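Side-chain contacts in eukaryotic translation initiation factor 5A-2 (Arabidopsis thaliana, PDB 3HKS), which promotes translation elongation and termination, rescuing ribosomes stalled at polyproline and other difficult sequences by binding between their exit and peptidyl sites: residues H39-N44 with S150-E155; R95-L100 with A159-G164; A132-G137 with I144-M149. All coordinates share one frame; numbering follows the deposited sequence.

Interaction 1 (H39-N44 with S150-E155)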
loop_
_atom_site.group_PDB
_atom_site.type_symbol
_atom_site.label_atom_id
_atom_site.label_comp_id
_atom_site.label_asym_id
_atom_site.label_seq_id
_atom_site.Cartn_x
_atom_site.Cartn_y
_atom_site.Cartn_z
ATOM N N HIS A 39 -5.024 -8.479 -3.785
ATOM C CA HIS A 39 -4.968 -8.239 -2.350
ATOM C C HIS A 39 -6.145 -8.841 -1.588
ATOM O O HIS A 39 -7.222 -9.081 -2.135
ATOM C CB HIS A 39 -4.858 -6.729 -2.051
ATOM C CG HIS A 39 -3.634 -6.094 -2.635
ATOM N ND1 HIS A 39 -3.596 -5.601 -3.919
ATOM C CD2 HIS A 39 -2.395 -5.903 -2.123
ATOM C CE1 HIS A 39 -2.390 -5.128 -4.177
ATOM N NE2 HIS A 39 -1.641 -5.297 -3.102
ATOM N N ILE A 40 -5.926 -9.028 -0.302
ATOM C CA ILE A 40 -6.885 -9.647 0.587
ATOM C C ILE A 40 -6.626 -9.087 1.988
ATOM O O ILE A 40 -5.497 -8.711 2.302
ATOM C CB ILE A 40 -6.713 -11.191 0.540
ATOM C CG1 ILE A 40 -7.895 -11.925 1.181
ATOM C CG2 ILE A 40 -5.367 -11.632 1.144
ATOM C CD1 ILE A 40 -7.693 -13.444 1.257
ATOM N N VAL A 41 -7.668 -8.990 2.806
ATOM C CA VAL A 41 -7.497 -8.656 4.225
ATOM C C VAL A 41 -7.404 -9.950 5.039
ATOM O O VAL A 41 -8.284 -10.819 4.937
ATOM C CB VAL A 41 -8.660 -7.770 4.784
ATOM C CG1 VAL A 41 -8.480 -7.503 6.259
ATOM C CG2 VAL A 41 -8.765 -6.458 4.023
ATOM N N ILE A 42 -6.318 -10.075 5.810
ATOM C CA ILE A 42 -6.128 -11.156 6.770
ATOM C C ILE A 42 -5.788 -10.509 8.104
ATOM O O ILE A 42 -4.873 -9.683 8.176
ATOM C CB ILE A 42 -4.989 -12.138 6.360
ATOM C CG1 ILE A 42 -5.244 -12.716 4.964
ATOM C CG2 ILE A 42 -4.862 -13.273 7.400
ATOM C CD1 ILE A 42 -4.096 -13.578 4.396
ATOM N N LYS A 43 -6.544 -10.854 9.146
ATOM C CA LYS A 43 -6.349 -10.304 10.500
ATOM C C LYS A 43 -6.260 -8.772 10.482
ATOM O O LYS A 43 -5.378 -8.180 11.120
ATOM C CB LYS A 43 -5.103 -10.908 11.175
ATOM C CG LYS A 43 -4.917 -12.423 10.976
ATOM C CD LYS A 43 -5.326 -13.215 12.200
ATOM C CE LYS A 43 -4.157 -13.346 13.180
ATOM N NZ LYS A 43 -3.006 -14.120 12.600
ATOM N N ASN A 44 -7.180 -8.158 9.733
ATOM C CA ASN A 44 -7.294 -6.703 9.570
ATOM C C ASN A 44 -6.052 -6.040 8.951
ATOM O O ASN A 44 -5.818 -4.850 9.141
ATOM C CB ASN A 44 -7.740 -6.034 10.890
ATOM C CG ASN A 44 -8.573 -4.749 10.668
ATOM O OD1 ASN A 44 -8.307 -3.719 11.294
ATOM N ND2 ASN A 44 -9.590 -4.816 9.793
ATOM N N SER A 150 -1.228 3.724 -0.023
ATOM C CA SER A 150 -2.244 3.797 1.027
ATOM C C SER A 150 -3.235 2.634 0.980
ATOM O O SER A 150 -3.677 2.210 -0.087
ATOM C CB SER A 150 -2.987 5.131 0.968
ATOM O OG SER A 150 -3.728 5.227 -0.227
ATOM N N SER A 151 -3.570 2.124 2.159
ATOM C CA SER A 151 -4.554 1.056 2.299
ATOM C C SER A 151 -5.025 1.022 3.737
ATOM O O SER A 151 -4.209 1.057 4.657
ATOM C CB SER A 151 -3.949 -0.300 1.912
ATOM O OG SER A 151 -4.944 -1.282 1.713
ATOM N N MET A 152 -6.348 0.982 3.912
ATOM C CA MET A 152 -6.983 0.768 5.212
ATOM C C MET A 152 -6.601 1.816 6.267
ATOM O O MET A 152 -6.369 1.491 7.435
ATOM C CB MET A 152 -6.724 -0.670 5.690
ATOM C CG MET A 152 -7.370 -1.719 4.764
ATOM S SD MET A 152 -7.239 -3.402 5.366
ATOM C CE MET A 152 -8.515 -3.468 6.621
ATOM N N GLY A 153 -6.540 3.076 5.835
ATOM C CA GLY A 153 -6.184 4.200 6.715
ATOM C C GLY A 153 -4.705 4.325 7.071
ATOM O O GLY A 153 -4.334 5.068 7.990
ATOM N N GLU A 154 -3.864 3.597 6.346
ATOM C CA GLU A 154 -2.440 3.529 6.632
ATOM C C GLU A 154 -1.678 3.887 5.367
ATOM O O GLU A 154 -2.062 3.500 4.274
ATOM C CB GLU A 154 -2.072 2.130 7.121
ATOM C CG GLU A 154 -0.641 1.988 7.641
ATOM C CD GLU A 154 -0.441 0.733 8.495
ATOM O OE1 GLU A 154 -1.425 0.240 9.100
ATOM O OE2 GLU A 154 0.712 0.251 8.566
ATOM N N GLU A 155 -0.609 4.653 5.521
ATOM C CA GLU A 155 0.068 5.247 4.374
ATOM C C GLU A 155 1.567 5.178 4.554
ATOM O O GLU A 155 2.085 5.324 5.667
ATOM C CB GLU A 155 -0.376 6.702 4.161
ATOM C CG GLU A 155 -1.866 6.852 3.876
ATOM C CD GLU A 155 -2.266 8.248 3.443
ATOM O OE1 GLU A 155 -2.283 9.164 4.284
ATOM O OE2 GLU A 155 -2.593 8.426 2.252
#
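Met152 occupies the first corner of a type I' beta turn, Ser151 to Glu154, and from this hairpin tip it reaches across to Val41 and Asn44 of the other domain. The turn is identified by its geometry: Glu154 N donates to Ser151 O at 3.1 Å, Ser151 N returns a bond to Glu154 O at 2.9 Å, and both corner residues, Met152 and Gly153, have positive phi. It joins strands 142-151 and 154-163 as a tight two-residue hairpin and directs the methionine side chain outward, toward strand 39-42.

The pairing of Met152 with Val41 is apolar. The two meet tip to tip, with Met152 SD 3.7 Å from Val41 CG2. The terminal CE lies 4.0 Å from that same CG2 and 4.1 Å from Val41 CG1, so the thioether end fits against both branches of the valine. The bend at chi3 (78°) swings CE off the line of the extended CB-CG-SD portion and takes it on to Asn44, where it comes 3.6 Å from ND2. The two side chains run at a slant to each other, and with no hydrogen bond between the segments this is van der Waals packing against a polar group. Asn44, with Lys43, makes the turn between strands 39-42 and 45-55, and its backbone O stands 3.9 Å from Met152 CE.

Pro46 and Pro91 extend the apolar surroundings, the first touching Met152 and the second Val41. A salt bridge from Glu154 OE1 to Arg45 NH1 adds a charged link beside the methionine. The burial is modest, 128 Å² summed over both sides, as suits a surface contact. A hairpin tip of the C-terminal OB fold resting on the N-terminal SH3-like barrel belongs to the two-domain architecture of eIF5A.

Interaction 2 (R95-L100 with A159-G164)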
loop_
_atom_site.group_PDB
_atom_site.type_symbol
_atom_site.label_atom_id
_atom_site.label_comp_id
_atom_site.label_asym_id
_atom_site.label_seq_id
_atom_site.Cartn_x
_atom_site.Cartn_y
_atom_site.Cartn_z
ATOM N N ARG A 95 -1.759 4.112 -5.070
ATOM C CA ARG A 95 -0.455 4.743 -5.148
ATOM C C ARG A 95 -0.670 6.107 -5.790
ATOM O O ARG A 95 -1.206 6.199 -6.900
ATOM C CB ARG A 95 0.552 3.887 -5.934
ATOM C CG ARG A 95 2.013 4.399 -5.855
ATOM C CD ARG A 95 3.017 3.448 -6.530
ATOM N NE ARG A 95 4.073 4.192 -7.227
ATOM C CZ ARG A 95 5.379 4.105 -6.971
ATOM N NH1 ARG A 95 5.834 3.282 -6.036
ATOM N NH2 ARG A 95 6.240 4.839 -7.669
ATOM N N VAL A 96 -0.307 7.160 -5.057
ATOM C CA VAL A 96 -0.500 8.536 -5.511
ATOM C C VAL A 96 0.820 9.321 -5.425
ATOM O O VAL A 96 1.549 9.226 -4.433
ATOM C CB VAL A 96 -1.646 9.237 -4.723
ATOM C CG1 VAL A 96 -1.872 10.670 -5.214
ATOM C CG2 VAL A 96 -2.946 8.457 -4.856
ATOM N N ASP A 97 1.126 10.057 -6.490
ATOM C CA ASP A 97 2.287 10.954 -6.547
ATOM C C ASP A 97 1.891 12.373 -6.121
ATOM O O ASP A 97 0.849 12.884 -6.537
ATOM C CB ASP A 97 2.906 10.972 -7.956
ATOM C CG ASP A 97 3.667 9.681 -8.294
ATOM O OD1 ASP A 97 3.885 8.834 -7.410
ATOM O OD2 ASP A 97 4.072 9.511 -9.459
ATOM N N TYR A 98 2.721 12.981 -5.274
ATOM C CA TYR A 98 2.554 14.370 -4.845
ATOM C C TYR A 98 3.873 15.137 -4.962
ATOM O O TYR A 98 4.933 14.597 -4.692
ATOM C CB TYR A 98 2.148 14.443 -3.379
ATOM C CG TYR A 98 0.951 13.638 -2.950
ATOM C CD1 TYR A 98 1.071 12.288 -2.651
ATOM C CD2 TYR A 98 -0.295 14.246 -2.783
ATOM C CE1 TYR A 98 -0.021 11.548 -2.220
ATOM C CE2 TYR A 98 -1.405 13.517 -2.358
ATOM C CZ TYR A 98 -1.261 12.162 -2.078
ATOM O OH TYR A 98 -2.338 11.417 -1.656
ATOM N N GLN A 99 3.795 16.415 -5.302
ATOM C CA GLN A 99 4.957 17.289 -5.231
ATOM C C GLN A 99 5.215 17.683 -3.767
ATOM O O GLN A 99 4.284 18.001 -3.026
ATOM C CB GLN A 99 4.751 18.534 -6.105
ATOM C CG GLN A 99 4.493 18.201 -7.573
ATOM C CD GLN A 99 3.935 19.374 -8.362
ATOM O OE1 GLN A 99 4.578 20.422 -8.475
ATOM N NE2 GLN A 99 2.734 19.201 -8.921
ATOM N N LEU A 100 6.483 17.640 -3.368
ATOM C CA LEU A 100 6.903 18.011 -2.028
ATOM C C LEU A 100 7.045 19.536 -1.907
ATOM O O LEU A 100 7.792 20.158 -2.656
ATOM C CB LEU A 100 8.229 17.313 -1.685
ATOM C CG LEU A 100 8.874 17.617 -0.330
ATOM C CD1 LEU A 100 8.053 16.994 0.796
ATOM C CD2 LEU A 100 10.347 17.150 -0.284
ATOM N N ALA A 159 8.341 5.819 -2.683
ATOM C CA ALA A 159 9.309 6.221 -3.715
ATOM C C ALA A 159 9.528 7.731 -3.728
ATOM O O ALA A 159 8.660 8.490 -3.319
ATOM C CB ALA A 159 8.875 5.736 -5.097
ATOM N N VAL A 160 10.701 8.152 -4.197
ATOM C CA VAL A 160 11.057 9.561 -4.303
ATOM C C VAL A 160 11.832 9.775 -5.599
ATOM O O VAL A 160 12.771 9.043 -5.882
ATOM C CB VAL A 160 11.917 10.036 -3.095
ATOM C CG1 VAL A 160 12.357 11.516 -3.265
ATOM C CG2 VAL A 160 11.167 9.845 -1.776
ATOM N N LYS A 161 11.453 10.787 -6.372
ATOM C CA LYS A 161 12.223 11.182 -7.560
ATOM C C LYS A 161 12.270 12.699 -7.718
ATOM O O LYS A 161 11.353 13.405 -7.291
ATOM C CB LYS A 161 11.647 10.550 -8.829
ATOM C CG LYS A 161 10.225 10.989 -9.144
ATOM C CD LYS A 161 9.677 10.353 -10.425
ATOM C CE LYS A 161 8.158 10.536 -10.503
ATOM N NZ LYS A 161 7.628 10.438 -11.899
ATOM N N GLU A 162 13.339 13.199 -8.332
ATOM C CA GLU A 162 13.372 14.598 -8.758
ATOM C C GLU A 162 12.998 14.737 -10.224
ATOM O O GLU A 162 13.381 13.909 -11.052
ATOM C CB GLU A 162 14.711 15.263 -8.449
ATOM C CG GLU A 162 15.919 14.604 -9.051
ATOM C CD GLU A 162 17.037 15.597 -9.272
ATOM O OE1 GLU A 162 16.940 16.387 -10.239
ATOM O OE2 GLU A 162 17.997 15.588 -8.472
ATOM N N VAL A 163 12.223 15.766 -10.545
ATOM C CA VAL A 163 11.754 15.937 -11.920
ATOM C C VAL A 163 12.192 17.262 -12.562
ATOM O O VAL A 163 11.775 17.581 -13.680
ATOM C CB VAL A 163 10.210 15.709 -12.073
ATOM C CG1 VAL A 163 9.827 14.262 -11.732
ATOM C CG2 VAL A 163 9.412 16.692 -11.242
ATOM N N GLY A 164 13.030 18.023 -11.859
ATOM C CA GLY A 164 13.569 19.278 -12.400
ATOM C C GLY A 164 13.948 20.290 -11.333
ATOM O O GLY A 164 14.093 19.940 -10.155
#
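Ala159 opens the segment by setting its methyl against the guanidinium of Arg95: CB is 3.8 Å from NH2 and 4.0 Å from NH1. The methyl meets the planar group obliquely, touching both terminal nitrogens. Arg95 reaches this far because its chain runs extended through CB, CG and CD, with CG anti to the backbone N (chi1 -171°), before bending at chi3. No hydrogen bond joins the two; the methyl packs on the guanidinium, and the arginine side chain also rests on Ser147.

Val160 faces the other way, onto Leu130, Gln133 and Met134 of helix 128-139. This marks the two surfaces of the OB-fold sheet: one lies under the helix, the other carries Arg95, Ala159, Asp97 and Lys161. Strand 142-151 lies between the two segments, as its backbone bonds to both sides indicate: Ser147 pairs with Ala159, and Val148 with Val96. The contact therefore spans one intervening strand, which agrees with a separation of 8.9 Å between the CA atoms of Asp97 and Ala159.

Lys161 brings its CE to 4.3 Å from Asp97 OD2. NZ stands 4.4 Å from the same oxygen, too far for a salt bridge, although the opposite charges would probably still attract weakly. The other carboxylate oxygen, Asp97 OD1, is hydrogen-bonded to Ser147 OG on the central strand. Glu162 next turns to Lys142, forming a salt bridge through OE2.

Interaction 3 (A132-G137 with I144-M149)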
loop_
_atom_site.group_PDB
_atom_site.type_symbol
_atom_site.label_atom_id
_atom_site.label_comp_id
_atom_site.label_asym_id
_atom_site.label_seq_id
_atom_site.Cartn_x
_atom_site.Cartn_y
_atom_site.Cartn_z
ATOM N N ALA A 132 16.778 10.970 2.932
ATOM C CA ALA A 132 17.885 11.783 2.451
ATOM C C ALA A 132 17.576 12.377 1.077
ATOM O O ALA A 132 17.907 13.534 0.816
ATOM C CB ALA A 132 19.169 10.976 2.409
ATOM N N GLN A 133 16.954 11.590 0.199
ATOM C CA GLN A 133 16.543 12.090 -1.121
ATOM C C GLN A 133 15.573 13.273 -1.012
ATOM O O GLN A 133 15.719 14.262 -1.741
ATOM C CB GLN A 133 15.878 10.989 -1.954
ATOM C CG GLN A 133 16.829 9.986 -2.538
ATOM C CD GLN A 133 16.110 8.929 -3.340
ATOM O OE1 GLN A 133 15.703 9.169 -4.476
ATOM N NE2 GLN A 133 15.953 7.751 -2.758
ATOM N N MET A 134 14.593 13.148 -0.113
ATOM C CA MET A 134 13.590 14.193 0.113
ATOM C C MET A 134 14.211 15.458 0.688
ATOM O O MET A 134 13.969 16.540 0.171
ATOM C CB MET A 134 12.462 13.697 1.031
ATOM C CG MET A 134 11.609 12.626 0.377
ATOM S SD MET A 134 10.356 11.932 1.457
ATOM C CE MET A 134 9.323 13.354 1.738
ATOM N N ARG A 135 15.009 15.298 1.750
ATOM C CA ARG A 135 15.640 16.409 2.441
ATOM C C ARG A 135 16.637 17.140 1.556
ATOM O O ARG A 135 16.650 18.371 1.534
ATOM C CB ARG A 135 16.323 15.954 3.740
ATOM C CG ARG A 135 15.380 15.496 4.862
ATOM C CD ARG A 135 16.147 15.288 6.179
ATOM N NE ARG A 135 16.652 16.579 6.660
ATOM C CZ ARG A 135 17.825 16.778 7.270
ATOM N NH1 ARG A 135 18.667 15.770 7.488
ATOM N NH2 ARG A 135 18.161 18.003 7.659
ATOM N N LEU A 136 17.473 16.382 0.845
ATOM C CA LEU A 136 18.453 16.958 -0.075
ATOM C C LEU A 136 17.781 17.681 -1.235
ATOM O O LEU A 136 18.148 18.798 -1.542
ATOM C CB LEU A 136 19.400 15.890 -0.625
ATOM C CG LEU A 136 20.492 16.329 -1.609
ATOM C CD1 LEU A 136 21.514 17.238 -0.928
ATOM C CD2 LEU A 136 21.189 15.099 -2.202
ATOM N N GLY A 137 16.816 17.028 -1.882
ATOM C CA GLY A 137 16.072 17.632 -2.985
ATOM C C GLY A 137 15.364 18.916 -2.581
ATOM O O GLY A 137 15.367 19.883 -3.326
ATOM N N ILE A 144 10.543 17.764 -6.338
ATOM C CA ILE A 144 10.561 16.404 -5.801
ATOM C C ILE A 144 9.155 15.840 -5.796
ATOM O O ILE A 144 8.222 16.477 -5.304
ATOM C CB ILE A 144 11.199 16.349 -4.378
ATOM C CG1 ILE A 144 12.675 16.810 -4.388
ATOM C CG2 ILE A 144 11.045 14.959 -3.739
ATOM C CD1 ILE A 144 13.685 15.823 -5.064
ATOM N N VAL A 145 9.015 14.649 -6.375
ATOM C CA VAL A 145 7.745 13.923 -6.431
ATOM C C VAL A 145 7.827 12.719 -5.501
ATOM O O VAL A 145 8.765 11.930 -5.568
ATOM C CB VAL A 145 7.371 13.490 -7.887
ATOM C CG1 VAL A 145 6.045 12.732 -7.914
ATOM C CG2 VAL A 145 7.268 14.702 -8.786
ATOM N N VAL A 146 6.827 12.589 -4.642
ATOM C CA VAL A 146 6.790 11.574 -3.595
ATOM C C VAL A 146 5.614 10.644 -3.884
ATOM O O VAL A 146 4.478 11.110 -4.030
ATOM C CB VAL A 146 6.618 12.248 -2.189
ATOM C CG1 VAL A 146 6.482 11.218 -1.076
ATOM C CG2 VAL A 146 7.782 13.197 -1.899
ATOM N N SER A 147 5.894 9.343 -3.992
ATOM C CA SER A 147 4.846 8.325 -4.152
ATOM C C SER A 147 4.386 7.808 -2.794
ATOM O O SER A 147 5.203 7.451 -1.956
ATOM C CB SER A 147 5.339 7.151 -5.003
ATOM O OG SER A 147 5.867 7.598 -6.242
ATOM N N VAL A 148 3.074 7.785 -2.587
ATOM C CA VAL A 148 2.486 7.318 -1.341
ATOM C C VAL A 148 1.625 6.079 -1.614
ATOM O O VAL A 148 0.745 6.096 -2.488
ATOM C CB VAL A 148 1.635 8.430 -0.655
ATOM C CG1 VAL A 148 0.934 7.898 0.600
ATOM C CG2 VAL A 148 2.511 9.674 -0.317
ATOM N N MET A 149 1.889 5.007 -0.871
ATOM C CA MET A 149 1.032 3.819 -0.907
ATOM C C MET A 149 0.060 3.856 0.266
ATOM O O MET A 149 0.466 4.032 1.405
ATOM C CB MET A 149 1.857 2.533 -0.896
ATOM C CG MET A 149 1.037 1.273 -1.299
ATOM S SD MET A 149 2.048 -0.219 -1.332
ATOM C CE MET A 149 2.504 -0.391 0.379
#
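Ile144 meets Gly137 where helix 128-139 packs on the barrel of the OB fold, the helix that this fold places before its fourth strand. The isoleucine side chain sets out toward the helix. From CB, chi1 (-62°) sets CG1 anti to the carbonyl carbon and sends that branch to the glycine, where CG1 lies 3.8 Å from Gly137 CA and 3.9 Å from Gly137 C. The tip, CD1, closes further on the backbone, to 3.6 Å from Gly137 CA. Because the glycine presents bare backbone, the CA atoms of Gly137 and Ile144 approach to 6.3 Å, the nearest pair of the two segments.

The axes of 132-137 and 144-149 run roughly antiparallel (154°), 9.4 Å apart at closest approach, and a second contact follows about one turn back along the helix. There Met134 CE lies 4.0 Å from Val146 CG2, the two side chains crossing at about a right angle. The methionine side chain also touches Leu100, Val109 and Pro125. Ile144 in turn has Val160 and Glu162 of the neighbouring strand beside it.

At the outer end of the isoleucine, CD1 lies 4.2 Å from Gln133 O, a carbonyl oxygen already engaged in the helix by Gly137 N at 3.0 Å.

How the interactions relate
Interactions 2 and 3 sit about 6 Å apart, centre to centre, in the C-terminal OB fold, both reaching one antiparallel sheet, interaction 3 with helix 128-139 on the other side of its contact; a probable backbone hydrogen bond, Tyr98 O to Val146 N (2.8 Å), joins them. Interaction 1 lies about 23 Å from either, at the far end of strands 142-151 and 154-163, where their hairpin meets the N-terminal domain. Along the chain, interaction 3, with just six residues between its segments, is nested within the loops closed by both others, whereas interactions 1 and 2 cross. The same two strands thus run from the helix packing at one end to the domain junction at the other.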